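Local coordinates for NO-binding heme-dependent sensor protein (Shewanella oneidensis, PDB 4U9B) that binds heme and, as an H-NOX gas sensor, probably signals the presence of nitric oxide held at the heme iron, at residues 138-143 / 164-169; 145-150 / 155-160; 159-164 / 170-175. All blocks are in the same frame, centred on the assembly; numbering follows the deposited sequence.

In the fold
The three contacts sit around helix 139-152 and the hairpin of strands 156-163 and 172-179 that follows it. Contacts 1 and 3 share the zinc ion and C164, and their centres are about 7 Å apart. C139 comes from the helix, while H161, C164 and C172 come from the hairpin. E143 of contact 1 is hydrogen-bonded to H161 ND1 of contact 3. Contact 2 is mainly apolar packing that does not reach the zinc, its centre about 16 Å from that of contact 1 and about 14 Å from that of contact 3. Contacts 1 and 2 both touch the heme, through L138 and A142 and through L145 and L146. The zinc ion lies 15.4 Å from the heme FE.

Contact 1 of 3, residues 138-143 / 164-169; sequences LCFCAE and CMHTGA. With ZN (zinc ion), chain D; HEM (protoporphyrin IX containing Fe), chain B.
C139 holds SG between its backbone N and its carbonyl carbon (chi1 58°), while C164 turns SG anti to the backbone N (chi1 -173°). These two rotations bring both sulfurs to the same zinc ion. C139 SG binds zinc at 2.3 Å, and C164 SG binds it at 2.3 Å. The sulfurs, C139 SG and C164 SG, are 3.8 Å apart, a distance set by their shared metal. H161 and C172, from the two strands that this loop joins, complete the four-ligand site.

H166 lies on the short 3-10 turn after C164. Its imidazole does not bind the metal. Its CD2 instead touches C139 SG at 3.4 Å, and the sulfur lies oblique to the ring. The same carbon, H166 CD2, meets F140 CE1 at 4.1 Å, near the plane of the phenyl ring and at its edge. The two ring planes are inclined to each other. One water bridges the segments. It accepts from F140 N at 3.0 Å and is hydrogen-bonded to H166 NE2 at 3.2 Å.

The turn also steadies its own sulfur. H166 N donates to C164 SG over 3.4 Å, with an angle of 160° at the hydrogen. C164 O accepts from both T167 N and T167 OG1, which ties down the start of the loop. On the other segment L138 is the N-cap residue of helix 139-152, and its side chain packs on a heme propionate arm. The start of the helix therefore touches both the heme and the zinc site.

The site has three cysteine sulfurs and one histidine nitrogen. If all three cysteines are thiolates, it would carry a net negative charge. The N-H from H166 is likely to draw off some of the charge on C164 SG.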
loop_
_atom_site.group_PDB
_atom_site.type_symbol
_atom_site.label_atom_id
_atom_site.label_comp_id
_atom_site.label_asym_id
_atom_site.label_seq_id
_atom_site.Cartn_x
_atom_site.Cartn_y
_atom_site.Cartn_z
ATOM N N LEU A 138 -0.391 0.220 -8.544
ATOM C CA LEU A 138 -1.008 0.484 -7.242
ATOM C C LEU A 138 -0.574 1.825 -6.653
ATOM O O LEU A 138 -0.342 1.945 -5.449
ATOM C CB LEU A 138 -0.666 -0.649 -6.270
ATOM C CG LEU A 138 -1.457 -1.945 -6.461
ATOM C CD1 LEU A 138 -0.788 -3.089 -5.715
ATOM C CD2 LEU A 138 -2.886 -1.765 -5.978
ATOM N N CYS A 139 -0.482 2.840 -7.500
ATOM C CA CYS A 139 -0.049 4.159 -7.049
ATOM C C CYS A 139 -1.005 4.744 -6.012
ATOM O O CYS A 139 -0.591 5.518 -5.149
ATOM C CB CYS A 139 0.081 5.113 -8.234
ATOM S SG CYS A 139 -1.439 5.327 -9.175
ATOM N N PHE A 140 -2.280 4.374 -6.085
ATOM C CA PHE A 140 -3.250 4.892 -5.125
ATOM C C PHE A 140 -3.060 4.216 -3.773
ATOM O O PHE A 140 -3.359 4.803 -2.731
ATOM C CB PHE A 140 -4.681 4.706 -5.634
ATOM C CG PHE A 140 -5.169 5.848 -6.482
ATOM C CD1 PHE A 140 -4.748 5.985 -7.793
ATOM C CD2 PHE A 140 -6.045 6.787 -5.964
ATOM C CE1 PHE A 140 -5.194 7.035 -8.573
ATOM C CE2 PHE A 140 -6.494 7.841 -6.741
ATOM C CZ PHE A 140 -6.065 7.964 -8.046
ATOM N N CYS A 141 -2.548 2.990 -3.788
ATOM C CA CYS A 141 -2.190 2.312 -2.548
ATOM C C CYS A 141 -0.964 2.998 -1.948
ATOM O O CYS A 141 -0.866 3.164 -0.731
ATOM C CB CYS A 141 -1.922 0.824 -2.800
ATOM S SG CYS A 141 -1.607 -0.160 -1.308
ATOM N N ALA A 142 -0.040 3.410 -2.811
ATOM C CA ALA A 142 1.141 4.152 -2.375
ATOM C C ALA A 142 0.729 5.471 -1.736
ATOM O O ALA A 142 1.259 5.864 -0.693
ATOM C CB ALA A 142 2.081 4.407 -3.550
ATOM N N GLU A 143 -0.214 6.158 -2.373
ATOM C CA GLU A 143 -0.700 7.433 -1.863
ATOM C C GLU A 143 -1.321 7.213 -0.487
ATOM O O GLU A 143 -1.051 7.959 0.454
ATOM C CB GLU A 143 -1.714 8.061 -2.836
ATOM C CG GLU A 143 -2.104 9.485 -2.479
ATOM C CD GLU A 143 -2.951 10.170 -3.539
ATOM O OE1 GLU A 143 -2.683 9.999 -4.747
ATOM O OE2 GLU A 143 -3.888 10.895 -3.156
ATOM N N CYS A 164 0.530 10.205 -13.834
ATOM C CA CYS A 164 -0.027 8.934 -13.386
ATOM C C CYS A 164 -0.084 7.886 -14.488
ATOM O O CYS A 164 -0.439 8.179 -15.630
ATOM C CB CYS A 164 -1.430 9.146 -12.815
ATOM S SG CYS A 164 -2.138 7.669 -12.055
ATOM N N MET A 165 0.260 6.657 -14.116
ATOM C CA MET A 165 0.231 5.524 -15.031
ATOM C C MET A 165 -1.173 5.241 -15.551
ATOM O O MET A 165 -1.343 4.722 -16.655
ATOM C CB MET A 165 0.774 4.274 -14.337
ATOM C CG MET A 165 2.220 4.381 -13.885
ATOM S SD MET A 165 2.805 2.887 -13.058
ATOM C CE MET A 165 2.949 1.776 -14.450
ATOM N N HIS A 166 -2.181 5.572 -14.751
ATOM C CA HIS A 166 -3.560 5.268 -15.117
ATOM C C HIS A 166 -4.053 6.120 -16.284
ATOM O O HIS A 166 -5.139 5.877 -16.812
ATOM C CB HIS A 166 -4.483 5.457 -13.915
ATOM C CG HIS A 166 -4.259 4.460 -12.822
ATOM N ND1 HIS A 166 -4.482 3.110 -12.990
ATOM C CD2 HIS A 166 -3.829 4.615 -11.548
ATOM C CE1 HIS A 166 -4.197 2.476 -11.866
ATOM N NE2 HIS A 166 -3.801 3.366 -10.975
ATOM N N THR A 167 -3.261 7.113 -16.686
ATOM C CA THR A 167 -3.609 7.946 -17.837
ATOM C C THR A 167 -2.673 7.682 -19.013
ATOM O O THR A 167 -2.793 8.322 -20.057
ATOM C CB THR A 167 -3.577 9.448 -17.492
ATOM O OG1 THR A 167 -2.222 9.910 -17.418
ATOM C CG2 THR A 167 -4.287 9.712 -16.174
ATOM N N GLY A 168 -1.744 6.744 -18.838
ATOM C CA GLY A 168 -0.883 6.302 -19.922
ATOM C C GLY A 168 0.602 6.496 -19.679
ATOM O O GLY A 168 1.423 5.958 -20.418
ATOM N N ALA A 169 0.954 7.268 -18.655
ATOM C CA ALA A 169 2.360 7.512 -18.335
ATOM C C ALA A 169 3.037 6.216 -17.906
ATOM O O ALA A 169 2.364 5.259 -17.528
ATOM C CB ALA A 169 2.483 8.564 -17.245
HETATM ZN ZN ZN D . -0.689 7.152 -10.404
HETATM C CHA HEM B . 4.103 -3.577 -1.188
HETATM C CHB HEM B . 4.559 1.242 -1.160
HETATM C CHC HEM B . 5.914 1.132 3.471
HETATM C CHD HEM B . 6.595 -3.650 3.041
HETATM C C1A HEM B . 3.937 -2.251 -1.504
HETATM C C2A HEM B . 3.050 -1.713 -2.515
HETATM C C3A HEM B . 3.180 -0.382 -2.498
HETATM C C4A HEM B . 4.148 -0.032 -1.483
HETATM C CMA HEM B . 2.441 0.632 -3.387
HETATM C CAA HEM B . 2.121 -2.527 -3.446
HETATM C CBA HEM B . 2.932 -3.318 -4.475
HETATM C CGA HEM B . 3.240 -2.526 -5.727
HETATM O O1A HEM B . 3.882 -3.100 -6.650
HETATM O O2A HEM B . 2.858 -1.330 -5.827
HETATM C C1B HEM B . 4.909 1.648 0.104
HETATM C C2B HEM B . 4.952 3.015 0.574
HETATM C C3B HEM B . 5.342 2.991 1.862
HETATM C C4B HEM B . 5.529 1.600 2.236
HETATM C CMB HEM B . 4.620 4.214 -0.343
HETATM C CAB HEM B . 5.547 4.148 2.869
HETATM C CBB HEM B . 5.009 5.363 2.722
HETATM C C1C HEM B . 6.226 -0.179 3.766
HETATM C C2C HEM B . 6.697 -0.666 5.042
HETATM C C3C HEM B . 6.905 -1.985 4.949
HETATM C C4C HEM B . 6.556 -2.387 3.592
HETATM C CMC HEM B . 6.922 0.218 6.286
HETATM C CAC HEM B . 7.407 -2.856 6.131
HETATM C CBC HEM B . 7.853 -4.108 5.984
HETATM C C1D HEM B . 5.905 -4.073 1.927
HETATM C C2D HEM B . 5.627 -5.457 1.621
HETATM C C3D HEM B . 4.852 -5.435 0.306
HETATM C C4D HEM B . 4.738 -4.043 -0.059
HETATM C CMD HEM B . 6.016 -6.696 2.450
HETATM C CAD HEM B . 4.299 -6.639 -0.474
HETATM C CBD HEM B . 5.339 -7.146 -1.470
HETATM C CGD HEM B . 4.759 -8.317 -2.218
HETATM O O1D HEM B . 3.510 -8.437 -2.238
HETATM O O2D HEM B . 5.536 -9.126 -2.795
HETATM N NA HEM B . 4.588 -1.195 -0.887
HETATM N NB HEM B . 5.261 0.812 1.138
HETATM N NC HEM B . 6.153 -1.258 2.904
HETATM N ND HEM B . 5.368 -3.273 0.918
HETATM FE FE HEM B . 5.529 -1.227 0.931
HETATM O O HOH W 1 -3.706 2.434 -7.952
#

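Contact 2 of 3, residues 145-150 / 155-160; sequences LLFGAA and QKIQIS. With HEM (protoporphyrin IX containing Fe), chain B.
I159 pushes its CD1 methyl over one face of the F147 ring. The methyl lies 4.0 Å from the ring centroid, and its closest ring atom is F147 CE2, 3.6 Å from I159 CD1. The two side chains come from opposite directions, strand and helix. The same methyl also fits against L146, with I159 CD1 3.9 Å from L146 CB. I159 thus fills the notch between two successive helix residues.

I157 fills the next hollow. Its CG1 takes the position between backbone N and carbonyl carbon (chi1 64°), which turns that branch to the helix. I157 CG1 meets F147 CD1 at 3.7 Å, oblique to the ring. I157 CG1 also meets A150 CB at 3.8 Å. I157 CD1 reaches the backbone at L146 O, 3.8 Å away. The hollow is lined by the F147 ring, A150 CB and the carbonyl of L146.

With an alanine here in place of F147, the I159 methyl is likely to lose the ring face it rests on and a gap to open beside I157.

Near the turn a backbone bond takes over. Q155 N donates to A150 O at 2.8 Å, tilted 32° from the carbonyl plane. On the side away from the strand, L145 and L146 touch the heme. F91 of helix 91-96 packs on A150 and I157.

The axes of 145-150 and 156-160 run nearly antiparallel, at 164°, and come within 8.4 Å. This is a helix-turn-strand unit, in which helix 139-152 of the H-NOX fold lies between the heme and the edge strand 156-163 of its antiparallel sheet.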
loop_
_atom_site.group_PDB
_atom_site.type_symbol
_atom_site.label_atom_id
_atom_site.label_comp_id
_atom_site.label_asym_id
_atom_site.label_seq_id
_atom_site.Cartn_x
_atom_site.Cartn_y
_atom_site.Cartn_z
ATOM N N LEU A 145 -0.733 4.724 1.631
ATOM C CA LEU A 145 0.328 4.370 2.574
ATOM C C LEU A 145 1.089 5.595 3.072
ATOM O O LEU A 145 1.499 5.651 4.232
ATOM C CB LEU A 145 1.301 3.385 1.926
ATOM C CG LEU A 145 0.823 1.932 1.918
ATOM C CD1 LEU A 145 1.524 1.132 0.839
ATOM C CD2 LEU A 145 1.051 1.309 3.283
ATOM N N LEU A 146 1.283 6.570 2.192
ATOM C CA LEU A 146 1.966 7.801 2.568
ATOM C C LEU A 146 1.147 8.570 3.595
ATOM O O LEU A 146 1.691 9.093 4.566
ATOM C CB LEU A 146 2.233 8.665 1.335
ATOM C CG LEU A 146 3.351 8.151 0.423
ATOM C CD1 LEU A 146 3.239 8.765 -0.962
ATOM C CD2 LEU A 146 4.716 8.459 1.031
ATOM N N PHE A 147 -0.164 8.633 3.385
ATOM C CA PHE A 147 -1.045 9.286 4.344
ATOM C C PHE A 147 -1.047 8.516 5.661
ATOM O O PHE A 147 -1.103 9.110 6.738
ATOM C CB PHE A 147 -2.467 9.397 3.788
ATOM C CG PHE A 147 -2.654 10.528 2.820
ATOM C CD1 PHE A 147 -2.620 11.845 3.258
ATOM C CD2 PHE A 147 -2.881 10.283 1.476
ATOM C CE1 PHE A 147 -2.797 12.890 2.372
ATOM C CE2 PHE A 147 -3.063 11.329 0.586
ATOM C CZ PHE A 147 -3.018 12.632 1.036
ATOM N N GLY A 148 -0.987 7.191 5.569
ATOM C CA GLY A 148 -0.915 6.355 6.752
ATOM C C GLY A 148 0.354 6.628 7.534
ATOM O O GLY A 148 0.331 6.736 8.761
ATOM N N ALA A 149 1.467 6.740 6.816
ATOM C CA ALA A 149 2.755 7.028 7.433
ATOM C C ALA A 149 2.746 8.419 8.055
ATOM O O ALA A 149 3.348 8.644 9.100
ATOM C CB ALA A 149 3.871 6.914 6.409
ATOM N N ALA A 150 2.059 9.349 7.401
ATOM C CA ALA A 150 1.942 10.707 7.914
ATOM C C ALA A 150 1.193 10.710 9.248
ATOM O O ALA A 150 1.636 11.333 10.215
ATOM C CB ALA A 150 1.244 11.591 6.900
ATOM N N GLN A 155 2.132 13.905 11.334
ATOM C CA GLN A 155 2.513 14.904 10.346
ATOM C C GLN A 155 1.380 15.122 9.351
ATOM O O GLN A 155 0.860 14.165 8.787
ATOM C CB GLN A 155 3.786 14.458 9.616
ATOM C CG GLN A 155 4.269 15.414 8.534
ATOM C CD GLN A 155 4.677 16.761 9.094
ATOM O OE1 GLN A 155 5.744 16.899 9.693
ATOM N NE2 GLN A 155 3.824 17.759 8.911
ATOM N N LYS A 156 0.988 16.374 9.141
ATOM C CA LYS A 156 -0.010 16.685 8.125
ATOM C C LYS A 156 0.671 16.832 6.768
ATOM O O LYS A 156 1.726 17.456 6.669
ATOM C CB LYS A 156 -0.776 17.962 8.473
ATOM C CG LYS A 156 -1.897 18.273 7.497
ATOM C CD LYS A 156 -2.590 19.584 7.822
ATOM C CE LYS A 156 -3.750 19.845 6.870
ATOM N NZ LYS A 156 -3.354 19.728 5.437
ATOM N N ILE A 157 0.075 16.248 5.731
ATOM C CA ILE A 157 0.636 16.330 4.386
ATOM C C ILE A 157 -0.428 16.595 3.327
ATOM O O ILE A 157 -1.624 16.410 3.559
ATOM C CB ILE A 157 1.399 15.037 4.003
ATOM C CG1 ILE A 157 0.456 13.826 3.947
ATOM C CG2 ILE A 157 2.528 14.780 4.989
ATOM C CD1 ILE A 157 1.052 12.622 3.241
ATOM N N GLN A 158 0.038 17.039 2.165
ATOM C CA GLN A 158 -0.783 17.162 0.970
ATOM C C GLN A 158 -0.028 16.456 -0.151
ATOM O O GLN A 158 1.202 16.513 -0.189
ATOM C CB GLN A 158 -1.041 18.633 0.627
ATOM C CG GLN A 158 -2.475 18.956 0.261
ATOM C CD GLN A 158 -2.713 20.451 0.124
ATOM O OE1 GLN A 158 -1.777 21.224 -0.089
ATOM N NE2 GLN A 158 -3.968 20.866 0.258
ATOM N N ILE A 159 -0.749 15.777 -1.039
ATOM C CA ILE A 159 -0.116 15.062 -2.144
ATOM C C ILE A 159 -0.680 15.500 -3.487
ATOM O O ILE A 159 -1.894 15.488 -3.703
ATOM C CB ILE A 159 -0.278 13.529 -2.000
ATOM C CG1 ILE A 159 0.380 13.061 -0.697
ATOM C CG2 ILE A 159 0.339 12.801 -3.209
ATOM C CD1 ILE A 159 0.331 11.562 -0.459
ATOM N N SER A 160 0.224 15.893 -4.380
ATOM C CA SER A 160 -0.109 16.148 -5.774
ATOM C C SER A 160 0.350 14.957 -6.599
ATOM O O SER A 160 1.495 14.525 -6.502
ATOM C CB SER A 160 0.545 17.436 -6.275
ATOM O OG SER A 160 0.079 18.557 -5.543
HETATM C CHA HEM B . 4.103 -3.577 -1.188
HETATM C CHB HEM B . 4.559 1.242 -1.160
HETATM C CHC HEM B . 5.914 1.132 3.471
HETATM C CHD HEM B . 6.595 -3.650 3.041
HETATM C C1A HEM B . 3.937 -2.251 -1.504
HETATM C C2A HEM B . 3.050 -1.713 -2.515
HETATM C C3A HEM B . 3.180 -0.382 -2.498
HETATM C C4A HEM B . 4.148 -0.032 -1.483
HETATM C CMA HEM B . 2.441 0.632 -3.387
HETATM C CAA HEM B . 2.121 -2.527 -3.446
HETATM C CBA HEM B . 2.932 -3.318 -4.475
HETATM C CGA HEM B . 3.240 -2.526 -5.727
HETATM O O1A HEM B . 3.882 -3.100 -6.650
HETATM O O2A HEM B . 2.858 -1.330 -5.827
HETATM C C1B HEM B . 4.909 1.648 0.104
HETATM C C2B HEM B . 4.952 3.015 0.574
HETATM C C3B HEM B . 5.342 2.991 1.862
HETATM C C4B HEM B . 5.529 1.600 2.236
HETATM C CMB HEM B . 4.620 4.214 -0.343
HETATM C CAB HEM B . 5.547 4.148 2.869
HETATM C CBB HEM B . 5.009 5.363 2.722
HETATM C C1C HEM B . 6.226 -0.179 3.766
HETATM C C2C HEM B . 6.697 -0.666 5.042
HETATM C C3C HEM B . 6.905 -1.985 4.949
HETATM C C4C HEM B . 6.556 -2.387 3.592
HETATM C CMC HEM B . 6.922 0.218 6.286
HETATM C CAC HEM B . 7.407 -2.856 6.131
HETATM C CBC HEM B . 7.853 -4.108 5.984
HETATM C C1D HEM B . 5.905 -4.073 1.927
HETATM C C2D HEM B . 5.627 -5.457 1.621
HETATM C C3D HEM B . 4.852 -5.435 0.306
HETATM C C4D HEM B . 4.738 -4.043 -0.059
HETATM C CMD HEM B . 6.016 -6.696 2.450
HETATM C CAD HEM B . 4.299 -6.639 -0.474
HETATM C CBD HEM B . 5.339 -7.146 -1.470
HETATM C CGD HEM B . 4.759 -8.317 -2.218
HETATM O O1D HEM B . 3.510 -8.437 -2.238
HETATM O O2D HEM B . 5.536 -9.126 -2.795
HETATM N NA HEM B . 4.588 -1.195 -0.887
HETATM N NB HEM B . 5.261 0.812 1.138
HETATM N NC HEM B . 6.153 -1.258 2.904
HETATM N ND HEM B . 5.368 -3.273 0.918
HETATM FE FE HEM B . 5.529 -1.227 0.931
#

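Contact 3 of 3, residues 159-164 / 170-175; sequences ISHDTC and DHCMLI. With ZN (zinc ion), chain D.
I159 begins the pairing with I175 and L174. Its CA-H points to I175 O, and its CG2 methyl packs on L174 CB. S160 follows as a hydrogen-bonded antiparallel partner of I175. S160 N donates to I175 O at 2.9 Å, and I175 N returns the bond to S160 O at 2.7 Å. Both donors lie in the carbonyl planes.

H161 swings its ring out with CG anti to the backbone N (chi1 -173°), and so reaches the metal. H161 NE2 binds zinc at 2.1 Å. L174 CD1 sits over the centre of the ring, 3.8 Å from the H161 centroid, and C172 SG lies at the ring edge. H161 ND1 is hydrogen-bonded to E143 of helix 139-152.

D162 reaches across through water: one molecule accepts from D162 N and donates to M173 O. At T163 direct bonding resumes. M173 N donates to T163 O at 3.0 Å, from above the carbonyl plane. T163 CG2 lies over a face of the H171 ring, 4.2 Å from its centroid. That ring is held by H171 ND1 donating to D170 OD1 at 2.6 Å, nearly straight at 175°. A second water joins T163 OG1 to H171 NE2.

C164 ends the segment opposite C172. C172 SG binds zinc at 2.3 Å, so the metal ties together the two ends of the loop between the strands. The fourth ligand is C139.

The H161 ring is thus held by zinc at NE2 and E143 at ND1. The carboxylate is likely to polarise the ring, which would make NE2 a stronger donor to zinc.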
loop_
_atom_site.group_PDB
_atom_site.type_symbol
_atom_site.label_atom_id
_atom_site.label_comp_id
_atom_site.label_asym_id
_atom_site.label_seq_id
_atom_site.Cartn_x
_atom_site.Cartn_y
_atom_site.Cartn_z
ATOM N N ILE A 159 -0.749 15.777 -1.039
ATOM C CA ILE A 159 -0.116 15.062 -2.144
ATOM C C ILE A 159 -0.680 15.500 -3.487
ATOM O O ILE A 159 -1.894 15.488 -3.703
ATOM C CB ILE A 159 -0.278 13.529 -2.000
ATOM C CG1 ILE A 159 0.380 13.061 -0.697
ATOM C CG2 ILE A 159 0.339 12.801 -3.209
ATOM C CD1 ILE A 159 0.331 11.562 -0.459
ATOM N N SER A 160 0.224 15.893 -4.380
ATOM C CA SER A 160 -0.109 16.148 -5.774
ATOM C C SER A 160 0.350 14.957 -6.599
ATOM O O SER A 160 1.495 14.525 -6.502
ATOM C CB SER A 160 0.545 17.436 -6.275
ATOM O OG SER A 160 0.079 18.557 -5.543
ATOM N N HIS A 161 -0.560 14.434 -7.406
ATOM C CA HIS A 161 -0.344 13.204 -8.151
ATOM C C HIS A 161 -0.677 13.500 -9.614
ATOM O O HIS A 161 -1.635 12.962 -10.168
ATOM C CB HIS A 161 -1.223 12.099 -7.550
ATOM C CG HIS A 161 -0.985 10.728 -8.103
ATOM N ND1 HIS A 161 -1.384 9.590 -7.435
ATOM C CD2 HIS A 161 -0.421 10.306 -9.260
ATOM C CE1 HIS A 161 -1.068 8.526 -8.151
ATOM N NE2 HIS A 161 -0.484 8.933 -9.264
ATOM N N ASP A 162 0.126 14.372 -10.227
ATOM C CA ASP A 162 -0.224 14.991 -11.506
ATOM C C ASP A 162 0.347 14.266 -12.727
ATOM O O ASP A 162 -0.005 14.586 -13.863
ATOM C CB ASP A 162 0.235 16.451 -11.522
ATOM C CG ASP A 162 -0.490 17.307 -10.496
ATOM O OD1 ASP A 162 -1.669 17.020 -10.197
ATOM O OD2 ASP A 162 0.117 18.271 -9.988
ATOM N N THR A 163 1.245 13.318 -12.491
ATOM C CA THR A 163 1.638 12.349 -13.508
ATOM C C THR A 163 1.201 10.989 -12.992
ATOM O O THR A 163 1.455 10.664 -11.832
ATOM C CB THR A 163 3.157 12.356 -13.778
ATOM O OG1 THR A 163 3.581 13.678 -14.127
ATOM C CG2 THR A 163 3.511 11.395 -14.912
ATOM N N CYS A 164 0.530 10.205 -13.834
ATOM C CA CYS A 164 -0.027 8.934 -13.386
ATOM C C CYS A 164 -0.084 7.886 -14.488
ATOM O O CYS A 164 -0.439 8.179 -15.630
ATOM C CB CYS A 164 -1.430 9.146 -12.815
ATOM S SG CYS A 164 -2.138 7.669 -12.055
ATOM N N ASP A 170 4.366 6.175 -17.968
ATOM C CA ASP A 170 5.093 4.967 -17.574
ATOM C C ASP A 170 5.498 5.021 -16.102
ATOM O O ASP A 170 6.224 4.156 -15.612
ATOM C CB ASP A 170 6.326 4.753 -18.462
ATOM C CG ASP A 170 7.352 5.872 -18.351
ATOM O OD1 ASP A 170 7.242 6.729 -17.451
ATOM O OD2 ASP A 170 8.292 5.880 -19.175
ATOM N N HIS A 171 5.014 6.041 -15.401
ATOM C CA HIS A 171 5.308 6.220 -13.986
ATOM C C HIS A 171 4.330 7.214 -13.385
ATOM O O HIS A 171 3.637 7.931 -14.111
ATOM C CB HIS A 171 6.741 6.721 -13.782
ATOM C CG HIS A 171 6.949 8.136 -14.225
ATOM N ND1 HIS A 171 7.190 8.476 -15.538
ATOM C CD2 HIS A 171 6.940 9.299 -13.530
ATOM C CE1 HIS A 171 7.326 9.787 -15.633
ATOM N NE2 HIS A 171 7.176 10.310 -14.430
ATOM N N CYS A 172 4.280 7.249 -12.057
ATOM C CA CYS A 172 3.548 8.281 -11.335
ATOM C C CYS A 172 4.533 9.181 -10.614
ATOM O O CYS A 172 5.618 8.746 -10.228
ATOM C CB CYS A 172 2.577 7.678 -10.324
ATOM S SG CYS A 172 1.435 6.474 -11.007
ATOM N N MET A 173 4.135 10.433 -10.434
ATOM C CA MET A 173 4.905 11.397 -9.666
ATOM C C MET A 173 4.029 11.952 -8.556
ATOM O O MET A 173 3.043 12.644 -8.816
ATOM C CB MET A 173 5.414 12.526 -10.563
ATOM C CG MET A 173 6.362 13.489 -9.867
ATOM S SD MET A 173 7.790 12.668 -9.120
ATOM C CE MET A 173 8.459 11.805 -10.537
ATOM N N LEU A 174 4.379 11.609 -7.322
ATOM C CA LEU A 174 3.659 12.077 -6.150
ATOM C C LEU A 174 4.487 13.132 -5.433
ATOM O O LEU A 174 5.532 12.826 -4.858
ATOM C CB LEU A 174 3.337 10.916 -5.205
ATOM C CG LEU A 174 2.188 9.991 -5.628
ATOM C CD1 LEU A 174 2.527 9.218 -6.889
ATOM C CD2 LEU A 174 1.831 9.033 -4.503
ATOM N N ILE A 175 4.024 14.375 -5.487
ATOM C CA ILE A 175 4.685 15.467 -4.790
ATOM C C ILE A 175 4.054 15.620 -3.417
ATOM O O ILE A 175 2.862 15.907 -3.299
ATOM C CB ILE A 175 4.582 16.796 -5.564
ATOM C CG1 ILE A 175 5.101 16.627 -6.994
ATOM C CG2 ILE A 175 5.341 17.904 -4.835
ATOM C CD1 ILE A 175 6.519 16.087 -7.094
HETATM ZN ZN ZN D . -0.689 7.152 -10.404
HETATM O O HOH W 2 1.338 18.947 -3.011
HETATM O O HOH W 3 2.642 15.268 -9.258
HETATM O O HOH W 4 6.770 13.049 -14.518
#